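Local coordinates for protein beta-agarase B (Zobellia galactanivorans, PDB 4ATF) that hydrolyses the beta-1,4-galactosidic linkages of agarose in random fashion, with retention of anomeric configuration, to give chiefly tetrameric products, at residues A87-G92 with N284-I289. The protein carries 1 engineered substitution. Numbering follows the deposited sequence.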
# COMPACT_ATOMS: atom_id res chain seq x y z
N ALA A 87 -6.40 -7.42 -13.10
CA ALA A 87 -6.68 -6.23 -13.93
C ALA A 87 -7.21 -6.61 -15.37
O ALA A 87 -6.61 -7.47 -16.01
CB ALA A 87 -5.38 -5.40 -14.08
N THR A 88 -8.26 -5.96 -15.87
CA THR A 88 -8.72 -6.21 -17.26
C THR A 88 -9.05 -4.86 -17.89
O THR A 88 -9.53 -3.94 -17.18
CB THR A 88 -9.95 -7.13 -17.31
OG1 THR A 88 -10.98 -6.59 -16.45
CG2 THR A 88 -9.54 -8.56 -16.85
N ARG A 89 -8.79 -4.71 -19.19
CA ARG A 89 -9.21 -3.49 -19.93
C ARG A 89 -10.73 -3.27 -19.85
O ARG A 89 -11.55 -4.20 -20.05
CB ARG A 89 -8.79 -3.57 -21.40
CG ARG A 89 -8.77 -2.20 -22.11
CD ARG A 89 -7.34 -2.09 -22.71
NE ARG A 89 -6.69 -1.15 -21.93
CZ ARG A 89 -5.39 -0.92 -21.77
NH1 ARG A 89 -4.34 -1.60 -22.32
NH2 ARG A 89 -5.16 0.08 -20.97
N LYS A 90 -11.12 -2.05 -19.51
CA LYS A 90 -12.55 -1.70 -19.54
C LYS A 90 -13.02 -1.73 -20.98
O LYS A 90 -12.38 -1.15 -21.87
CB LYS A 90 -12.79 -0.32 -18.91
CG LYS A 90 -14.25 0.15 -18.93
CD LYS A 90 -14.40 1.49 -18.20
CE LYS A 90 -15.85 2.03 -18.32
NZ LYS A 90 -15.97 3.35 -17.60
N PRO A 91 -14.13 -2.44 -21.27
CA PRO A 91 -14.51 -2.51 -22.70
C PRO A 91 -14.75 -1.11 -23.29
O PRO A 91 -15.38 -0.27 -22.63
CB PRO A 91 -15.83 -3.32 -22.68
CG PRO A 91 -15.71 -4.18 -21.38
CD PRO A 91 -14.99 -3.26 -20.39
N GLY A 92 -14.22 -0.84 -24.49
CA GLY A 92 -14.40 0.46 -25.19
C GLY A 92 -13.57 1.63 -24.65
O GLY A 92 -13.86 2.80 -24.96
N ASN A 284 -1.67 -6.61 -25.09
CA ASN A 284 -0.88 -7.84 -25.12
C ASN A 284 -0.44 -8.31 -23.70
O ASN A 284 -0.52 -9.50 -23.36
CB ASN A 284 0.34 -7.66 -26.06
CG ASN A 284 1.08 -8.98 -26.37
OD1 ASN A 284 0.46 -10.01 -26.62
ND2 ASN A 284 2.39 -8.93 -26.33
N GLU A 285 0.04 -7.37 -22.87
CA GLU A 285 0.49 -7.69 -21.53
C GLU A 285 -0.67 -8.07 -20.61
O GLU A 285 -0.49 -8.95 -19.74
CB GLU A 285 1.26 -6.51 -20.90
CG GLU A 285 2.73 -6.35 -21.57
CD GLU A 285 3.41 -5.11 -21.08
OE1 GLU A 285 2.72 -4.05 -20.94
OE2 GLU A 285 4.63 -5.15 -20.85
N LEU A 286 -1.83 -7.43 -20.80
CA LEU A 286 -3.01 -7.79 -19.98
C LEU A 286 -3.57 -9.20 -20.32
O LEU A 286 -4.32 -9.75 -19.53
CB LEU A 286 -4.15 -6.76 -20.14
CG LEU A 286 -3.85 -5.37 -19.53
CD1 LEU A 286 -5.03 -4.33 -19.89
CD2 LEU A 286 -3.63 -5.45 -18.02
N SER A 287 -3.25 -9.73 -21.49
CA SER A 287 -3.64 -11.08 -21.84
C SER A 287 -3.02 -12.14 -20.88
O SER A 287 -3.50 -13.31 -20.87
CB SER A 287 -3.34 -11.40 -23.33
OG SER A 287 -1.97 -11.72 -23.48
N ASN A 288 -1.97 -11.80 -20.14
CA ASN A 288 -1.39 -12.74 -19.18
C ASN A 288 -2.01 -12.38 -17.83
O ASN A 288 -1.63 -11.37 -17.24
CB ASN A 288 0.16 -12.79 -19.19
CG ASN A 288 0.73 -13.91 -18.27
OD1 ASN A 288 0.45 -13.94 -17.08
ND2 ASN A 288 1.52 -14.82 -18.84
N ILE A 289 -3.03 -13.17 -17.40
CA ILE A 289 -3.74 -12.94 -16.14
C ILE A 289 -2.81 -13.06 -14.92
O ILE A 289 -2.88 -12.21 -14.01
CB ILE A 289 -4.97 -13.90 -15.92
CG1 ILE A 289 -5.99 -13.81 -17.05
CG2 ILE A 289 -5.65 -13.66 -14.53
CD1 ILE A 289 -6.55 -12.41 -17.19
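Leu286 reaches off helix 283-286 to touch Ala87 and Arg89. Its CD1 lies over one face of the Arg89 guanidinium, displaced toward the rim and 3.7 Å from NH1 of Arg89; the same methyl sits 3.8 Å from Arg89 N, so that it touches both the backbone N and the head of the bent arginine. The other methyl, CD2, turns to Ala87, 4.3 Å from Ala87 CB and 4.1 Å from Ala87 O. Arg89 leaves the strand with CG anti to its own N (chi1 -161°), then bends at chi2 and chi3, which brings the guanidinium to Leu286 CD1; the two side chains cross at about a right angle. Polar bonds fix that head: NH2 donates to Asp94 O, while NH1 meets the Asp283 carboxylate in a salt bridge and also bonds to Pro281 O. In the GH16 beta-sandwich, strand 82-89 pairs with 96-103 and 293-306, and the contact packs the end of that strand against the short helix that precedes, across a loop, strand 293-306. Ala87 and Leu286 are buried here, whereas the packing thins out toward exposed Ile289, whose CD1 stays 4.9 Å from Thr88 CG2. On the outer, solvent side of the helix end, Ser287 points away from the strand and its OG donates a hydrogen bond back to Asn284 O, 2.7 Å away.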